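Local coordinates for putative peptidoglycan-binding/hydrolysing protein (Peptoclostridium difficile, PDB 5TV7) that probably binds peptidoglycan and may hydrolyse it, and is captured here with glutamine hydroxamate bound, at residues L26-A36 against P55-E65; V84-I93 against W166-L177. All coordinates share one frame; numbering follows the deposited sequence.

Interaction 1 (L26-A36 against P55-E65); sequences LSGYIYTYENA and PKPDDEIFVPE
The ring of Y33 carries P55 over one face, with P55 CB 4.1 Å from the ring centroid and 21° off its normal, a CH-pi contact; P57 CA and I61 CD1 lie at its edge. The CG of Y33 stands anti to the backbone N (chi1 176°), which carries the ring across to the loop before strand 60-64; R41, from helix 38-46, adds a cation-pi contact to the same ring. At the other end of the pairing the F62 ring has P64 N above one face, offset toward the rim, while L26 CD2 and I30 CG1 come to its edge. Lacking a side chain, G28 lets the strands close in: F62 CZ is 3.3 Å from G28 N, and G28 CA is 3.2 Å from V63 O. V63 CG2 packs against Y31 CD2 at 3.6 Å, the two side chains crossing obliquely, and the Y31 hydroxyl is bonded to E72.

These side chains ride on an antiparallel pair of strands. Y29 and V63 exchange two backbone bonds, as do Y31 and I61; Y31 N to I61 O, at 2.8 Å and 176°, is nearly straight. E65 N meets a lone pair of S27 O at 2.9 Å, and a water joins S27 N to E65 OE1. In the turn at 56-59, D59 OD2 accepts from K56 N above the carboxylate plane and from H44, and E34 N reaches P57 O at 3.2 Å.

The chemistry is divided: regular backbone bonds set the register, Y31, I61 and V63 pack on one face of the sheet, and F62 and I30 share the other with the more polar T32 and E60. D59 ties the turn to helix 38-46, and the imidazole of H44 would probably favour its charged form.

Interaction 2 (V84-I93 against W166-L177); sequences VSYNIGAKTI and WDKLGRLTDPTL
A helix packed on a beta-hairpin is the motif here: helix 163-173 of the C-terminal peptidoglycan-binding region lies against strands 78-87 and 92-96, and Y86 meets D167 and G170 of the helix and D174 just past its end. The hydroxyl of Y86 gives its proton to the anti lone pair of D167 OD1 at 2.6 Å, the ring and carboxylate planes standing 72° apart. R171 NE approaches both oxygens of D167 from the syn side, forming a salt bridge one helical turn on, so OD1 is gripped by two donors. With CG anti to the backbone N (chi1 170°), the Y86 ring reaches the helix and its CD2 comes 3.6 Å from G170 C. Having no side chain, G170 lets the ring settle against the helix backbone.

I88 spreads CD1 over one face of the R171 guanidinium, 3.7 Å from NH2, and L177 CD1 meets Y86 CD2, although L177 is poorly ordered. On the second strand of the hairpin I93 CD1 touches W166 O and, more loosely, W166 CE3; the indole NE1 is bonded to K107 O.

Past the helix end, D174 uses its two oxygens differently. Its OD1 accepts from T176 N, closing an Asx turn, from T176 OG1, and from a water that also donates to V84 O. A second water joins V84 N to T173 O, and V84 CG1 packs on T173 OG1, whose hydroxyl donates to L169 O. The other oxygen, D174 OD2, takes the backbone N-H of Y86 on its anti side at 2.7 Å and 174°.

In the fold
One five-stranded antiparallel sheet carries both interactions. Interaction 1 joins one edge strand, 60-64, to 26-32, and strand 78-87, next to 26-32, runs on into interaction 2, where its far end meets helix 163-173. The two centres are 25 Å apart, on opposite sides of the chain's centre, and their nearest atoms stay about 7 Å apart without touching. Helix 116-127 bridges the gap, receiving L26 and P64 from interaction 1 and V84, W166 and T173 from interaction 2. The bound glutamine hydroxamate lies near interaction 2: the W166 side chain is about 6 Å from it, and the ligand pocket includes G162, P163, A164 and T165, immediately before W166.

Interaction 1 (L26-A36 against P55-E65)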
# COMPACT_ATOMS: atom_id res chain seq x y z
N LEU A 26 7.02 4.67 -7.00
CA LEU A 26 6.07 3.62 -7.33
C LEU A 26 5.05 4.16 -8.33
O LEU A 26 4.18 4.96 -7.99
CB LEU A 26 5.35 3.06 -6.10
CG LEU A 26 4.55 1.78 -6.38
CD1 LEU A 26 5.48 0.60 -6.69
CD2 LEU A 26 3.65 1.44 -5.20
N SER A 27 5.17 3.69 -9.57
CA SER A 27 4.31 4.13 -10.65
C SER A 27 3.37 3.05 -11.11
O SER A 27 3.67 1.87 -11.01
CB SER A 27 5.17 4.59 -11.82
OG SER A 27 5.95 5.70 -11.43
N GLY A 28 2.23 3.47 -11.65
CA GLY A 28 1.21 2.55 -12.11
C GLY A 28 -0.06 3.29 -12.42
O GLY A 28 -0.05 4.51 -12.60
N TYR A 29 -1.17 2.56 -12.47
CA TYR A 29 -2.47 3.14 -12.81
C TYR A 29 -3.52 2.93 -11.72
O TYR A 29 -3.58 1.86 -11.09
CB TYR A 29 -2.95 2.56 -14.14
CG TYR A 29 -2.07 2.99 -15.30
CD1 TYR A 29 -0.90 2.29 -15.60
CD2 TYR A 29 -2.38 4.11 -16.05
CE1 TYR A 29 -0.08 2.70 -16.64
CE2 TYR A 29 -1.57 4.53 -17.10
CZ TYR A 29 -0.42 3.82 -17.39
OH TYR A 29 0.39 4.23 -18.42
N ILE A 30 -4.34 3.96 -11.50
CA ILE A 30 -5.43 3.91 -10.54
C ILE A 30 -6.68 3.53 -11.32
O ILE A 30 -6.99 4.14 -12.34
CB ILE A 30 -5.68 5.27 -9.86
CG1 ILE A 30 -4.42 5.76 -9.13
CG2 ILE A 30 -6.85 5.16 -8.87
CD1 ILE A 30 -4.56 7.16 -8.54
N TYR A 31 -7.38 2.52 -10.83
CA TYR A 31 -8.61 2.04 -11.42
C TYR A 31 -9.70 2.06 -10.38
O TYR A 31 -9.42 2.07 -9.18
CB TYR A 31 -8.46 0.58 -11.85
CG TYR A 31 -7.49 0.33 -12.97
CD1 TYR A 31 -7.90 0.44 -14.30
CD2 TYR A 31 -6.17 -0.03 -12.72
CE1 TYR A 31 -7.02 0.21 -15.34
CE2 TYR A 31 -5.28 -0.26 -13.76
CZ TYR A 31 -5.71 -0.14 -15.06
OH TYR A 31 -4.85 -0.36 -16.11
N THR A 32 -10.94 2.09 -10.84
CA THR A 32 -12.07 1.92 -9.96
C THR A 32 -12.31 0.42 -10.03
O THR A 32 -11.90 -0.23 -11.00
CB THR A 32 -13.32 2.68 -10.44
OG1 THR A 32 -13.64 2.25 -11.77
CG2 THR A 32 -13.08 4.19 -10.43
N TYR A 33 -12.96 -0.14 -9.00
CA TYR A 33 -13.25 -1.57 -8.97
C TYR A 33 -13.97 -2.03 -10.24
O TYR A 33 -13.61 -3.05 -10.83
CB TYR A 33 -14.03 -1.92 -7.70
CG TYR A 33 -14.48 -3.36 -7.61
CD1 TYR A 33 -13.55 -4.40 -7.59
CD2 TYR A 33 -15.83 -3.69 -7.48
CE1 TYR A 33 -13.95 -5.72 -7.48
CE2 TYR A 33 -16.25 -5.01 -7.38
CZ TYR A 33 -15.30 -6.02 -7.38
OH TYR A 33 -15.71 -7.33 -7.27
N GLU A 34 -14.96 -1.26 -10.70
CA GLU A 34 -15.68 -1.64 -11.92
C GLU A 34 -14.82 -1.54 -13.19
O GLU A 34 -15.01 -2.32 -14.12
CB GLU A 34 -17.00 -0.86 -12.07
CG GLU A 34 -16.88 0.65 -12.15
CD GLU A 34 -18.22 1.32 -12.42
OE1 GLU A 34 -19.21 0.62 -12.72
OE2 GLU A 34 -18.28 2.57 -12.36
N ASN A 35 -13.86 -0.62 -13.22
CA ASN A 35 -12.97 -0.46 -14.39
C ASN A 35 -11.70 -1.31 -14.34
O ASN A 35 -11.05 -1.50 -15.37
CB ASN A 35 -12.55 1.00 -14.57
CG ASN A 35 -13.71 1.92 -14.89
OD1 ASN A 35 -13.72 3.08 -14.48
ND2 ASN A 35 -14.70 1.41 -15.62
N ALA A 36 -11.34 -1.79 -13.15
CA ALA A 36 -10.09 -2.54 -12.98
C ALA A 36 -10.02 -3.82 -13.80
O ALA A 36 -11.05 -4.41 -14.11
CB ALA A 36 -9.87 -2.87 -11.50
N PRO A 55 -17.38 -5.23 -1.70
CA PRO A 55 -16.71 -4.23 -2.53
C PRO A 55 -17.75 -3.34 -3.23
O PRO A 55 -18.82 -3.82 -3.60
CB PRO A 55 -15.95 -5.07 -3.55
CG PRO A 55 -16.71 -6.35 -3.64
CD PRO A 55 -17.24 -6.59 -2.26
N LYS A 56 -17.43 -2.05 -3.37
CA LYS A 56 -18.30 -1.10 -4.06
C LYS A 56 -17.68 -0.76 -5.42
O LYS A 56 -16.45 -0.81 -5.56
CB LYS A 56 -18.50 0.15 -3.22
CG LYS A 56 -19.14 -0.12 -1.87
CD LYS A 56 -19.16 1.11 -0.98
CE LYS A 56 -19.69 0.78 0.40
NZ LYS A 56 -19.70 1.96 1.31
N PRO A 57 -18.51 -0.39 -6.42
CA PRO A 57 -18.00 -0.07 -7.77
C PRO A 57 -16.94 1.05 -7.85
O PRO A 57 -16.04 0.98 -8.69
CB PRO A 57 -19.27 0.38 -8.52
CG PRO A 57 -20.39 -0.27 -7.80
CD PRO A 57 -19.98 -0.29 -6.36
N ASP A 58 -17.06 2.05 -6.98
CA ASP A 58 -16.13 3.19 -6.97
C ASP A 58 -14.89 3.01 -6.05
O ASP A 58 -14.21 3.99 -5.74
CB ASP A 58 -16.88 4.50 -6.64
CG ASP A 58 -17.60 4.46 -5.30
OD1 ASP A 58 -17.68 3.38 -4.67
OD2 ASP A 58 -18.11 5.52 -4.88
N ASP A 59 -14.61 1.78 -5.62
CA ASP A 59 -13.41 1.51 -4.79
C ASP A 59 -12.17 1.72 -5.64
O ASP A 59 -12.07 1.15 -6.72
CB ASP A 59 -13.38 0.07 -4.28
CG ASP A 59 -14.36 -0.19 -3.16
OD1 ASP A 59 -14.88 0.76 -2.55
OD2 ASP A 59 -14.60 -1.38 -2.89
N GLU A 60 -11.24 2.53 -5.15
CA GLU A 60 -10.00 2.77 -5.88
C GLU A 60 -8.98 1.69 -5.62
O GLU A 60 -8.79 1.26 -4.48
CB GLU A 60 -9.40 4.12 -5.55
CG GLU A 60 -10.19 5.29 -6.13
CD GLU A 60 -9.43 6.60 -6.05
OE1 GLU A 60 -8.36 6.63 -5.39
OE2 GLU A 60 -9.90 7.59 -6.66
N ILE A 61 -8.32 1.25 -6.69
CA ILE A 61 -7.26 0.26 -6.60
C ILE A 61 -6.12 0.79 -7.44
O ILE A 61 -6.32 1.18 -8.59
CB ILE A 61 -7.68 -1.12 -7.17
CG1 ILE A 61 -9.03 -1.57 -6.58
CG2 ILE A 61 -6.59 -2.15 -6.90
CD1 ILE A 61 -9.64 -2.76 -7.28
N PHE A 62 -4.92 0.84 -6.86
CA PHE A 62 -3.73 1.27 -7.59
C PHE A 62 -2.97 0.02 -8.01
O PHE A 62 -2.66 -0.85 -7.18
CB PHE A 62 -2.86 2.19 -6.74
CG PHE A 62 -1.54 2.55 -7.40
CD1 PHE A 62 -1.50 3.45 -8.47
CD2 PHE A 62 -0.35 2.02 -6.93
CE1 PHE A 62 -0.29 3.79 -9.06
CE2 PHE A 62 0.86 2.35 -7.53
CZ PHE A 62 0.89 3.24 -8.59
N VAL A 63 -2.70 -0.07 -9.31
CA VAL A 63 -2.00 -1.20 -9.90
C VAL A 63 -0.63 -0.75 -10.36
O VAL A 63 -0.53 0.02 -11.31
CB VAL A 63 -2.78 -1.76 -11.11
CG1 VAL A 63 -2.02 -2.91 -11.75
CG2 VAL A 63 -4.18 -2.18 -10.69
N PRO A 64 0.43 -1.21 -9.68
CA PRO A 64 1.77 -0.80 -10.10
C PRO A 64 2.19 -1.45 -11.41
O PRO A 64 1.69 -2.52 -11.77
CB PRO A 64 2.66 -1.26 -8.94
CG PRO A 64 1.90 -2.30 -8.23
CD PRO A 64 0.45 -2.12 -8.52
N GLU A 65 3.09 -0.78 -12.13
CA GLU A 65 3.61 -1.31 -13.39
C GLU A 65 4.42 -2.60 -13.16
O GLU A 65 4.55 -3.42 -14.08
CB GLU A 65 4.45 -0.24 -14.13
CG GLU A 65 5.70 0.22 -13.39
CD GLU A 65 6.40 1.41 -14.05
OE1 GLU A 65 7.49 1.79 -13.55
OE2 GLU A 65 5.88 1.97 -15.05
O HOH W 1 7.08 1.84 -10.59

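Interaction 2 (V84-I93 against W166-L177)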
# COMPACT_ATOMS: atom_id res chain seq x y z
N VAL A 84 7.81 8.76 -1.15
CA VAL A 84 7.56 8.78 0.27
C VAL A 84 8.46 9.75 1.00
O VAL A 84 9.67 9.79 0.74
CB VAL A 84 7.81 7.37 0.88
CG1 VAL A 84 7.58 7.38 2.38
CG2 VAL A 84 6.93 6.33 0.21
N SER A 85 7.87 10.50 1.92
CA SER A 85 8.60 11.44 2.75
C SER A 85 8.24 11.11 4.19
O SER A 85 7.07 11.12 4.56
CB SER A 85 8.20 12.88 2.46
OG SER A 85 8.96 13.75 3.29
N TYR A 86 9.25 10.79 4.98
CA TYR A 86 9.03 10.45 6.36
C TYR A 86 9.64 11.51 7.23
O TYR A 86 10.84 11.72 7.21
CB TYR A 86 9.58 9.04 6.65
CG TYR A 86 9.63 8.62 8.11
CD1 TYR A 86 8.62 8.98 8.99
CD2 TYR A 86 10.63 7.76 8.57
CE1 TYR A 86 8.66 8.58 10.32
CE2 TYR A 86 10.66 7.34 9.90
CZ TYR A 86 9.67 7.76 10.77
OH TYR A 86 9.67 7.36 12.08
N ASN A 87 8.80 12.21 7.98
CA ASN A 87 9.26 13.25 8.88
C ASN A 87 9.32 12.65 10.28
O ASN A 87 8.32 12.57 10.98
CB ASN A 87 8.33 14.47 8.83
CG ASN A 87 8.86 15.63 9.66
OD1 ASN A 87 9.62 15.43 10.61
ND2 ASN A 87 8.46 16.84 9.30
N ILE A 88 10.53 12.22 10.65
CA ILE A 88 10.80 11.56 11.93
C ILE A 88 10.37 12.40 13.13
O ILE A 88 9.68 11.90 14.02
CB ILE A 88 12.30 11.19 12.04
CG1 ILE A 88 12.65 10.16 10.94
CG2 ILE A 88 12.62 10.62 13.41
CD1 ILE A 88 14.13 9.90 10.77
N GLY A 89 10.78 13.67 13.14
CA GLY A 89 10.42 14.58 14.24
C GLY A 89 8.92 14.79 14.39
O GLY A 89 8.39 14.78 15.50
N ALA A 90 8.22 14.96 13.27
CA ALA A 90 6.78 15.19 13.30
C ALA A 90 5.98 13.89 13.42
O ALA A 90 4.76 13.93 13.56
CB ALA A 90 6.35 15.95 12.05
N LYS A 91 6.66 12.74 13.37
CA LYS A 91 5.95 11.44 13.44
C LYS A 91 4.89 11.32 12.35
O LYS A 91 3.76 10.88 12.60
CB LYS A 91 5.35 11.19 14.84
CG LYS A 91 6.36 10.97 15.94
CD LYS A 91 5.64 10.84 17.27
CE LYS A 91 6.58 10.61 18.43
NZ LYS A 91 7.27 9.30 18.33
N THR A 92 5.25 11.69 11.13
CA THR A 92 4.32 11.61 10.00
C THR A 92 5.01 11.05 8.77
O THR A 92 6.23 11.21 8.59
CB THR A 92 3.79 13.00 9.57
OG1 THR A 92 4.90 13.84 9.23
CG2 THR A 92 2.97 13.67 10.68
N ILE A 93 4.21 10.42 7.92
CA ILE A 93 4.66 9.90 6.64
C ILE A 93 3.73 10.49 5.59
O ILE A 93 2.51 10.43 5.73
CB ILE A 93 4.61 8.36 6.57
CG1 ILE A 93 5.75 7.79 7.42
CG2 ILE A 93 4.77 7.87 5.11
CD1 ILE A 93 5.73 6.29 7.54
N TRP A 166 5.97 1.45 11.32
CA TRP A 166 5.88 2.65 10.47
C TRP A 166 7.25 3.25 10.29
O TRP A 166 7.61 3.65 9.20
CB TRP A 166 5.01 3.73 11.07
CG TRP A 166 3.54 3.54 11.00
CD1 TRP A 166 2.68 3.49 12.06
CD2 TRP A 166 2.75 3.41 9.82
NE1 TRP A 166 1.39 3.36 11.60
CE2 TRP A 166 1.41 3.30 10.23
CE3 TRP A 166 3.04 3.38 8.45
CZ2 TRP A 166 0.35 3.15 9.33
CZ3 TRP A 166 1.98 3.25 7.55
CH2 TRP A 166 0.66 3.13 8.00
N ASP A 167 8.00 3.32 11.39
CA ASP A 167 9.33 3.91 11.37
C ASP A 167 10.25 3.17 10.41
O ASP A 167 10.97 3.80 9.62
CB ASP A 167 9.92 3.87 12.78
CG ASP A 167 11.33 4.43 12.84
OD1 ASP A 167 11.52 5.65 12.67
OD2 ASP A 167 12.26 3.63 13.10
N LYS A 168 10.20 1.85 10.44
CA LYS A 168 11.06 1.04 9.59
C LYS A 168 10.63 1.19 8.13
O LYS A 168 11.47 1.37 7.26
CB LYS A 168 11.06 -0.44 10.04
CG LYS A 168 12.20 -1.26 9.47
CD LYS A 168 13.54 -0.84 10.06
CE LYS A 168 14.69 -1.45 9.30
NZ LYS A 168 16.01 -0.82 9.62
N LEU A 169 9.33 1.15 7.87
CA LEU A 169 8.83 1.35 6.51
C LEU A 169 9.26 2.69 5.96
O LEU A 169 9.71 2.79 4.82
CB LEU A 169 7.29 1.28 6.49
CG LEU A 169 6.70 -0.13 6.60
CD1 LEU A 169 5.20 -0.05 6.85
CD2 LEU A 169 7.01 -0.91 5.33
N GLY A 170 9.12 3.72 6.79
CA GLY A 170 9.50 5.08 6.41
C GLY A 170 10.97 5.24 6.09
O GLY A 170 11.32 5.86 5.08
N ARG A 171 11.83 4.68 6.93
CA ARG A 171 13.29 4.79 6.73
C ARG A 171 13.75 4.08 5.47
O ARG A 171 14.66 4.55 4.80
CB ARG A 171 14.07 4.26 7.93
CG ARG A 171 13.95 5.16 9.14
CD ARG A 171 14.61 4.55 10.36
NE ARG A 171 14.34 5.36 11.54
CZ ARG A 171 15.05 6.42 11.94
NH1 ARG A 171 16.12 6.83 11.26
NH2 ARG A 171 14.69 7.07 13.04
N LEU A 172 13.11 2.96 5.14
CA LEU A 172 13.47 2.18 3.96
C LEU A 172 12.92 2.73 2.65
O LEU A 172 13.49 2.47 1.61
CB LEU A 172 13.01 0.73 4.13
CG LEU A 172 13.73 -0.05 5.24
CD1 LEU A 172 13.01 -1.36 5.50
CD2 LEU A 172 15.19 -0.29 4.88
N THR A 173 11.82 3.46 2.70
CA THR A 173 11.21 3.97 1.47
C THR A 173 11.45 5.45 1.18
O THR A 173 11.16 5.90 0.08
CB THR A 173 9.71 3.65 1.42
OG1 THR A 173 9.06 4.23 2.55
CG2 THR A 173 9.51 2.13 1.42
N ASP A 174 11.99 6.19 2.15
CA ASP A 174 12.35 7.59 1.96
C ASP A 174 13.84 7.59 1.61
O ASP A 174 14.67 7.33 2.48
CB ASP A 174 12.08 8.41 3.23
CG ASP A 174 12.32 9.92 3.04
OD1 ASP A 174 13.09 10.33 2.14
OD2 ASP A 174 11.73 10.70 3.84
N PRO A 175 14.20 7.90 0.35
CA PRO A 175 15.62 7.85 -0.03
C PRO A 175 16.55 8.81 0.73
O PRO A 175 17.74 8.53 0.84
CB PRO A 175 15.59 8.21 -1.52
CG PRO A 175 14.35 9.02 -1.70
CD PRO A 175 13.36 8.49 -0.71
N THR A 176 16.00 9.90 1.27
CA THR A 176 16.80 10.87 2.03
C THR A 176 17.18 10.36 3.41
O THR A 176 17.98 10.99 4.09
CB THR A 176 16.07 12.22 2.20
OG1 THR A 176 14.94 12.05 3.07
CG2 THR A 176 15.61 12.77 0.85
N LEU A 177 16.58 9.24 3.83
CA LEU A 177 16.84 8.66 5.15
C LEU A 177 17.60 7.35 5.06
O LEU A 177 17.44 6.58 4.13
CB LEU A 177 15.53 8.40 5.88
CG LEU A 177 14.61 9.59 6.12
CD1 LEU A 177 13.35 9.11 6.82
CD2 LEU A 177 15.31 10.66 6.94
O HOH W 2 10.00 7.26 -2.08
O HOH W 3 11.70 11.66 0.35